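Local structure of IWS1 (Encephalitozoon cuniculi, 2XPP) at residues K23-N28 / E71-K76; A52-L57 / T93-K98. The protein probably acts as a transcription factor that regulates RNA polymerase II transcription, possibly both during and after recruitment of TBP. One frame throughout, in Å; residues are numbered along the deposited sequence.

Contact 1 (23-28 with 71-76) and contact 2 (52-57 with 93-98) lie on opposite sides of the chain's centre, their own centres 27 Å apart and their nearest atoms about 15 Å apart, so neither touches the other. Their segments alternate along the sequence of this all-helical chain. In both, a helix carboxamide accepts from a main-chain N-H of an interhelical loop: weakly at Asn-28 in contact 1, and from Lys-95 N to Gln-54 OE1 at 2.9 Å and 161° in contact 2. A chain of another protein comes within reach of both: Glu-71 hydrogen-bonds to, and Pro-72 and Lys-76 pack on, its aromatic side-chain groups, and Lys-98 packs on an apolar one.

Contact 1. Residues K23-N28 / E71-K76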
ATOM      1  N   LYS A  23      -1.792  16.701  -0.724  1.00 15.88           N
ATOM      2  CA  LYS A  23      -1.048  17.912  -0.254  1.00 17.62           C
ATOM      3  C   LYS A  23       0.454  17.673  -0.336  1.00 16.18           C
ATOM      4  O   LYS A  23       1.194  18.594  -0.744  1.00 15.50           O
ATOM      5  CB  LYS A  23      -1.439  18.282   1.161  1.00 18.38           C
ATOM      6  CG  LYS A  23      -1.069  19.744   1.618  1.00 23.98           C
ATOM      7  CD  LYS A  23      -2.039  20.170   2.753  1.00 33.43           C
ATOM      8  CE  LYS A  23      -3.538  19.998   2.287  1.00 37.90           C
ATOM      9  NZ  LYS A  23      -4.585  19.460   3.280  1.00 40.34           N
ATOM     10  N   ASP A  24       0.892  16.453  -0.006  1.00 15.19           N
ATOM     11  CA  ASP A  24       2.336  16.159   0.002  1.00 14.45           C
ATOM     12  C   ASP A  24       2.776  16.113  -1.444  1.00 14.75           C
ATOM     13  O   ASP A  24       3.820  16.672  -1.803  1.00 13.87           O
ATOM     14  CB  ASP A  24       2.636  14.813   0.693  1.00 14.00           C
ATOM     15  CG  ASP A  24       2.973  14.959   2.164  1.00 14.92           C
ATOM     16  OD1 ASP A  24       2.886  16.079   2.736  1.00 16.84           O
ATOM     17  OD2 ASP A  24       3.362  13.896   2.733  1.00 16.54           O
ATOM     18  N   ASN A  25       1.944  15.509  -2.301  1.00 13.09           N
ATOM     19  CA  ASN A  25       2.337  15.447  -3.703  1.00 14.09           C
ATOM     20  C   ASN A  25       2.407  16.820  -4.381  1.00 15.07           C
ATOM     21  O   ASN A  25       3.340  17.088  -5.146  1.00 16.13           O
ATOM     22  CB  ASN A  25       1.507  14.410  -4.479  1.00 13.76           C
ATOM     23  CG  ASN A  25       1.953  12.976  -4.173  1.00 14.02           C
ATOM     24  OD1 ASN A  25       2.974  12.744  -3.550  1.00 18.13           O
ATOM     25  ND2 ASN A  25       1.178  12.011  -4.630  1.00 17.98           N
ATOM     26  N   ALA A  26       1.434  17.680  -4.107  1.00 14.81           N
ATOM     27  CA  ALA A  26       1.408  19.045  -4.589  1.00 15.40           C
ATOM     28  C   ALA A  26       2.613  19.820  -4.069  1.00 15.93           C
ATOM     29  O   ALA A  26       3.228  20.617  -4.809  1.00 17.20           O
ATOM     30  CB  ALA A  26       0.119  19.742  -4.104  1.00 17.33           C
ATOM     31  N   ASN A  27       2.930  19.602  -2.790  1.00 14.92           N
ATOM     32  CA  ASN A  27       4.085  20.314  -2.218  1.00 16.29           C
ATOM     33  C   ASN A  27       5.384  19.807  -2.851  1.00 14.85           C
ATOM     34  O   ASN A  27       6.299  20.588  -3.065  1.00 16.11           O
ATOM     35  CB  ASN A  27       4.119  20.222  -0.676  1.00 16.37           C
ATOM     36  CG  ASN A  27       3.027  21.108  -0.007  1.00 19.70           C
ATOM     37  OD1 ASN A  27       2.463  21.995  -0.647  1.00 24.08           O
ATOM     38  ND2 ASN A  27       2.749  20.873   1.290  1.00 19.59           N
ATOM     39  N   ASN A  28       5.482  18.502  -3.118  1.00 14.74           N
ATOM     40  CA  ASN A  28       6.698  18.009  -3.780  1.00 15.47           C
ATOM     41  C   ASN A  28       6.900  18.658  -5.154  1.00 16.64           C
ATOM     42  O   ASN A  28       7.998  19.077  -5.498  1.00 16.84           O
ATOM     43  CB  ASN A  28       6.666  16.482  -3.841  1.00 14.55           C
ATOM     44  CG  ASN A  28       7.812  15.898  -4.569  1.00 15.83           C
ATOM     45  OD1 ASN A  28       7.730  15.594  -5.760  1.00 16.86           O
ATOM     46  ND2 ASN A  28       8.893  15.713  -3.866  1.00 19.28           N
ATOM     47  N   GLU A  71       3.578   4.760  -2.732  1.00 12.06           N
ATOM     48  CA  GLU A  71       4.037   5.048  -4.110  1.00 11.71           C
ATOM     49  C   GLU A  71       5.086   6.159  -4.187  1.00 12.45           C
ATOM     50  O   GLU A  71       5.194   6.994  -3.215  1.00 12.12           O
ATOM     51  CB  GLU A  71       2.846   5.362  -4.996  1.00 12.96           C
ATOM     52  CG  GLU A  71       2.131   4.093  -5.419  1.00 14.52           C
ATOM     53  CD  GLU A  71       0.944   4.387  -6.333  1.00 17.62           C
ATOM     54  OE1 GLU A  71       0.226   5.401  -6.113  1.00 17.51           O
ATOM     55  OE2 GLU A  71       0.750   3.654  -7.336  1.00 20.11           O
ATOM     56  N   PRO A  72       5.876   6.180  -5.276  1.00 13.29           N
ATOM     57  CA  PRO A  72       6.849   7.291  -5.389  1.00 14.07           C
ATOM     58  C   PRO A  72       6.147   8.650  -5.419  1.00 14.45           C
ATOM     59  O   PRO A  72       5.010   8.772  -5.889  1.00 14.31           O
ATOM     60  CB  PRO A  72       7.516   7.069  -6.748  1.00 15.82           C
ATOM     61  CG  PRO A  72       7.194   5.617  -7.086  1.00 15.54           C
ATOM     62  CD  PRO A  72       5.896   5.302  -6.465  1.00 14.66           C
ATOM     63  N   LEU A  73       6.844   9.628  -4.907  1.00 15.25           N
ATOM     64  CA  LEU A  73       6.485  11.031  -5.122  1.00 16.80           C
ATOM     65  C   LEU A  73       6.595  11.454  -6.610  1.00 16.71           C
ATOM     66  O   LEU A  73       7.267  10.777  -7.415  1.00 16.60           O
ATOM     67  CB  LEU A  73       7.398  11.931  -4.275  1.00 17.04           C
ATOM     68  CG  LEU A  73       6.818  11.861  -2.864  1.00 21.53           C
ATOM     69  CD1 LEU A  73       7.385  10.708  -2.034  1.00 19.99           C
ATOM     70  CD2 LEU A  73       6.863  13.179  -2.151  1.00 24.66           C
ATOM     71  N   PRO A  74       5.938  12.586  -6.993  1.00 17.15           N
ATOM     72  CA  PRO A  74       6.033  13.067  -8.364  1.00 18.72           C
ATOM     73  C   PRO A  74       7.453  13.207  -8.938  1.00 18.77           C
ATOM     74  O   PRO A  74       7.650  13.088 -10.164  1.00 19.35           O
ATOM     75  CB  PRO A  74       5.290  14.432  -8.326  1.00 19.70           C
ATOM     76  CG  PRO A  74       4.334  14.268  -7.190  1.00 19.29           C
ATOM     77  CD  PRO A  74       5.085  13.457  -6.159  1.00 18.19           C
ATOM     78  N   ASP A  75       8.446  13.465  -8.094  1.00 17.82           N
ATOM     79  CA  ASP A  75       9.820  13.647  -8.547  1.00 19.45           C
ATOM     80  C   ASP A  75      10.623  12.329  -8.553  1.00 19.06           C
ATOM     81  O   ASP A  75      11.849  12.347  -8.718  1.00 21.18           O
ATOM     82  CB  ASP A  75      10.535  14.713  -7.704  1.00 20.07           C
ATOM     83  CG  ASP A  75      10.774  14.258  -6.251  1.00 17.93           C
ATOM     84  OD1 ASP A  75      10.349  13.152  -5.858  1.00 17.55           O
ATOM     85  OD2 ASP A  75      11.337  15.063  -5.481  1.00 19.73           O
ATOM     86  N   LYS A  76       9.914  11.209  -8.432  1.00 18.59           N
ATOM     87  CA  LYS A  76      10.489   9.838  -8.422  1.00 18.90           C
ATOM     88  C   LYS A  76      11.081   9.405  -7.093  1.00 19.12           C
ATOM     89  O   LYS A  76      11.475   8.216  -6.939  1.00 18.92           O
ATOM     90  CB  LYS A  76      11.574   9.651  -9.487  1.00 20.30           C
ATOM     91  CG  LYS A  76      11.067   9.868 -10.901  1.00 23.23           C
ATOM     92  CD  LYS A  76      12.131   9.562 -11.971  1.00 26.96           C
ATOM     93  CE  LYS A  76      12.951  10.725 -12.299  1.00 30.54           C
ATOM     94  NZ  LYS A  76      14.039  10.318 -13.245  1.00 31.89           N
TER
HETATM   95  O   HOH W   1       2.430   9.088  -4.388  1.00 24.41           O
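Asn-28 reaches from helix 5-30 to the loop 71-76 and meets Leu-73, Pro-74 and Asp-75 in succession. Its CB rests 3.7 Å from CD2 of Leu-73. CG stands anti to the backbone N (chi1 176°), and from there the carboxamide divides its two tips between main chain and side chain of Asp-75. OD1 accepts a weak hydrogen bond from Asp-75 N, long at 3.2 Å and bent at the hydrogen; the same oxygen lies against CD of Pro-74. ND2 makes the straighter bond, 3.0 Å to OD2 of Asp-75 with an N-H...O angle of 161°. The carboxylate oxygen is close to the amide plane of Asn-28, yet the N-H comes down on it from above the carboxylate plane. The two flat groups are accordingly almost perpendicular, 88° apart. The other carboxylate oxygen, OD1 of Asp-75, is hydrogen-bonded to OG of Ser-77, which should steady the acid from the loop side.

One helical turn earlier, Asn-25 packs against the Pro-74 ring: its OD1 approaches CD of Pro-74 at 3.4 Å, while its CB lies 3.9 Å from CG of the same ring. ND2 of Asn-25 donates to a water 3.2 Å away, and this water also sits within bonding distance of Pro-72 O.

Leu-73 is buried and also touches Pro-79, whereas Pro-74 and Asp-75 are exposed, which makes this a surface contact. A bond of 2.9 Å from Lys-76 N to Leu-73 O closes the turn that the helix side chains grip. The backbone angles of Pro-74 and Asp-75 make it a type I beta turn, in the connection between helices 62-70 and 81-92 of the TFIIS N-terminal-like helical domain.

Contact 2. Residues A52-L57 / T93-K98; sequences ALQESL and TMKIHK
Gln-54 is joined to the loop 93-98 by two direct hydrogen bonds, both to main-chain atoms. OE1 accepts from Lys-95 N at 2.9 Å with a 161° N-H...O angle; the donor stands above the carbonyl plane, 52° out of it. NE2 gives a weak bond, 3.4 Å, to Thr-93 O. The carboxamide gets there on a chain extended beyond CG, with CG anti to the backbone N (chi1 -173°).

Van der Waals contact with Met-94 accompanies these bonds. CA of Met-94 lies 3.6 Å from CD of Gln-54, and its CG approaches NE2; the Met-94 side chain also touches Ile-66 of helix 62-70. The loop connects helices 81-92 and 98-104 of the TFIIS helical bundle-like domain, and Lys-95 is the centre of an inverse gamma turn within it, with His-97 as N-cap of the second helix.

Two waters complete the polar links. One donates to both OE1 of Gln-54 and Thr-93 O, spanning the two acceptors. The other lies 2.6 Å from OE2 of Glu-55 and 2.7 Å from Lys-95 O, donating to each, and that carbonyl oxygen also sits over the centre of the His-97 ring.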
ATOM      1  N   ALA A  52     -11.746  -3.797  14.795  1.00 21.44           N
ATOM      2  CA  ALA A  52     -13.188  -3.518  14.663  1.00 22.87           C
ATOM      3  C   ALA A  52     -13.442  -2.720  13.372  1.00 22.12           C
ATOM      4  O   ALA A  52     -14.509  -2.859  12.762  1.00 22.84           O
ATOM      5  CB  ALA A  52     -13.696  -2.752  15.833  1.00 23.74           C
ATOM      6  N   LEU A  53     -12.474  -1.905  12.973  1.00 20.28           N
ATOM      7  CA  LEU A  53     -12.626  -1.088  11.746  1.00 20.29           C
ATOM      8  C   LEU A  53     -12.216  -1.818  10.467  1.00 19.64           C
ATOM      9  O   LEU A  53     -12.488  -1.356   9.336  1.00 18.64           O
ATOM     10  CB  LEU A  53     -11.802   0.184  11.829  1.00 20.57           C
ATOM     11  CG  LEU A  53     -12.206   1.336  12.726  1.00 24.31           C
ATOM     12  CD1 LEU A  53     -11.172   2.438  12.497  1.00 24.55           C
ATOM     13  CD2 LEU A  53     -13.595   1.820  12.375  1.00 23.29           C
ATOM     14  N   GLN A  54     -11.539  -2.952  10.628  1.00 19.29           N
ATOM     15  CA  GLN A  54     -10.786  -3.517   9.500  1.00 19.85           C
ATOM     16  C   GLN A  54     -11.616  -3.833   8.272  1.00 18.51           C
ATOM     17  O   GLN A  54     -11.242  -3.471   7.128  1.00 17.52           O
ATOM     18  CB  GLN A  54     -10.008  -4.775   9.921  1.00 20.57           C
ATOM     19  CG  GLN A  54      -9.092  -5.262   8.789  1.00 23.02           C
ATOM     20  CD  GLN A  54      -8.087  -6.285   9.266  1.00 25.59           C
ATOM     21  OE1 GLN A  54      -8.212  -7.471   8.931  1.00 23.81           O
ATOM     22  NE2 GLN A  54      -7.108  -5.843  10.112  1.00 22.10           N
ATOM     23  N   GLU A  55     -12.710  -4.552   8.473  1.00 19.91           N
ATOM     24  CA  GLU A  55     -13.514  -4.945   7.328  1.00 21.30           C
ATOM     25  C   GLU A  55     -14.129  -3.756   6.619  1.00 20.73           C
ATOM     26  O   GLU A  55     -14.213  -3.763   5.406  1.00 20.66           O
ATOM     27  CB  GLU A  55     -14.626  -5.887   7.731  1.00 22.88           C
ATOM     28  CG  GLU A  55     -14.178  -7.338   7.868  1.00 27.58           C
ATOM     29  CD  GLU A  55     -13.505  -7.881   6.589  1.00 31.02           C
ATOM     30  OE1 GLU A  55     -14.173  -8.056   5.547  1.00 34.12           O
ATOM     31  OE2 GLU A  55     -12.298  -8.128   6.648  1.00 34.10           O
ATOM     32  N   SER A  56     -14.599  -2.771   7.387  1.00 20.13           N
ATOM     33  CA  SER A  56     -15.167  -1.555   6.804  1.00 20.86           C
ATOM     34  C   SER A  56     -14.116  -0.811   6.013  1.00 18.89           C
ATOM     35  O   SER A  56     -14.380  -0.340   4.905  1.00 19.26           O
ATOM     36  CB  SER A  56     -15.707  -0.615   7.874  1.00 21.11           C
ATOM     37  OG  SER A  56     -16.821  -1.175   8.513  1.00 27.11           O
ATOM     38  N   LEU A  57     -12.896  -0.707   6.563  1.00 16.92           N
ATOM     39  CA  LEU A  57     -11.806  -0.058   5.860  1.00 16.06           C
ATOM     40  C   LEU A  57     -11.509  -0.769   4.518  1.00 15.32           C
ATOM     41  O   LEU A  57     -11.353  -0.106   3.477  1.00 15.37           O
ATOM     42  CB  LEU A  57     -10.558   0.027   6.758  1.00 14.99           C
ATOM     43  CG  LEU A  57     -10.626   1.018   7.909  1.00 15.10           C
ATOM     44  CD1 LEU A  57      -9.461   0.729   8.835  1.00 17.63           C
ATOM     45  CD2 LEU A  57     -10.566   2.462   7.411  1.00 16.47           C
ATOM     46  N   THR A  93      -1.092  -7.108   8.899  1.00 16.04           N
ATOM     47  CA  THR A  93      -2.104  -7.408   9.915  1.00 18.41           C
ATOM     48  C   THR A  93      -3.512  -7.562   9.343  1.00 18.28           C
ATOM     49  O   THR A  93      -4.417  -7.975  10.076  1.00 20.00           O
ATOM     50  CB  THR A  93      -2.193  -6.345  11.058  1.00 18.17           C
ATOM     51  OG1 THR A  93      -2.804  -5.142  10.588  1.00 20.12           O
ATOM     52  CG2 THR A  93      -0.812  -6.039  11.693  1.00 21.30           C
ATOM     53  N   MET A  94      -3.700  -7.202   8.083  1.00 17.30           N
ATOM     54  CA  MET A  94      -5.046  -7.168   7.481  1.00 16.78           C
ATOM     55  C   MET A  94      -5.441  -8.463   6.777  1.00 17.59           C
ATOM     56  O   MET A  94      -4.590  -9.117   6.137  1.00 17.55           O
ATOM     57  CB  MET A  94      -5.112  -5.993   6.488  1.00 16.37           C
ATOM     58  CG  MET A  94      -5.133  -4.690   7.214  1.00 17.13           C
ATOM     59  SD  MET A  94      -5.005  -3.358   6.017  1.00 18.52           S
ATOM     60  CE  MET A  94      -5.772  -2.041   6.931  1.00 22.18           C
ATOM     61  N   LYS A  95      -6.729  -8.849   6.892  1.00 17.22           N
ATOM     62  CA  LYS A  95      -7.210 -10.066   6.239  1.00 18.51           C
ATOM     63  C   LYS A  95      -7.555  -9.733   4.770  1.00 18.88           C
ATOM     64  O   LYS A  95      -8.722  -9.598   4.411  1.00 18.96           O
ATOM     65  CB  LYS A  95      -8.427 -10.657   6.969  1.00 19.34           C
ATOM     66  CG  LYS A  95      -8.064 -11.170   8.348  1.00 24.67           C
ATOM     67  CD  LYS A  95      -9.196 -11.894   9.051  1.00 29.85           C
ATOM     68  CE  LYS A  95      -8.782 -12.278  10.473  1.00 34.21           C
ATOM     69  NZ  LYS A  95      -9.857 -13.002  11.276  1.00 37.43           N
ATOM     70  N   ILE A  96      -6.502  -9.679   3.958  1.00 16.95           N
ATOM     71  CA  ILE A  96      -6.553  -9.247   2.552  1.00 17.29           C
ATOM     72  C   ILE A  96      -6.726 -10.429   1.613  1.00 17.69           C
ATOM     73  O   ILE A  96      -5.952 -11.400   1.661  1.00 19.12           O
ATOM     74  CB  ILE A  96      -5.316  -8.398   2.242  1.00 15.45           C
ATOM     75  CG1 ILE A  96      -5.406  -7.052   2.997  1.00 17.44           C
ATOM     76  CG2 ILE A  96      -5.186  -8.161   0.766  1.00 17.81           C
ATOM     77  CD1 ILE A  96      -4.070  -6.243   2.995  1.00 17.09           C
ATOM     78  N   HIS A  97      -7.736 -10.352   0.761  1.00 18.27           N
ATOM     79  CA  HIS A  97      -8.080 -11.477  -0.074  1.00 18.78           C
ATOM     80  C   HIS A  97      -7.987 -11.058  -1.529  1.00 18.24           C
ATOM     81  O   HIS A  97      -7.762  -9.884  -1.838  1.00 16.59           O
ATOM     82  CB  HIS A  97      -9.480 -12.028   0.277  1.00 21.63           C
ATOM     83  CG  HIS A  97      -9.606 -12.497   1.707  1.00 26.42           C
ATOM     84  ND1 HIS A  97      -8.598 -13.172   2.370  1.00 31.52           N
ATOM     85  CD2 HIS A  97     -10.609 -12.353   2.604  1.00 30.50           C
ATOM     86  CE1 HIS A  97      -8.985 -13.442   3.606  1.00 33.69           C
ATOM     87  NE2 HIS A  97     -10.203 -12.959   3.773  1.00 33.25           N
ATOM     88  N   LYS A  98      -8.167 -12.033  -2.421  1.00 18.86           N
ATOM     89  CA  LYS A  98      -8.027 -11.777  -3.857  1.00 20.18           C
ATOM     90  C   LYS A  98      -8.719 -10.506  -4.363  1.00 20.02           C
ATOM     91  O   LYS A  98      -8.117  -9.726  -5.087  1.00 18.49           O
ATOM     92  CB  LYS A  98      -8.535 -13.020  -4.596  1.00 21.92           C
ATOM     93  CG  LYS A  98      -8.618 -12.843  -6.114  1.00 28.89           C
ATOM     94  CD  LYS A  98      -9.231 -14.091  -6.779  1.00 36.05           C
ATOM     95  CE  LYS A  98     -10.679 -14.374  -6.356  1.00 41.40           C
ATOM     96  NZ  LYS A  98     -10.777 -15.408  -5.264  1.00 44.87           N
TER
HETATM   97  O   HOH W   2      -7.120  -9.306  11.129  1.00 28.34           O
HETATM   98  O   HOH W   3     -11.353  -9.731   4.900  1.00 23.95           O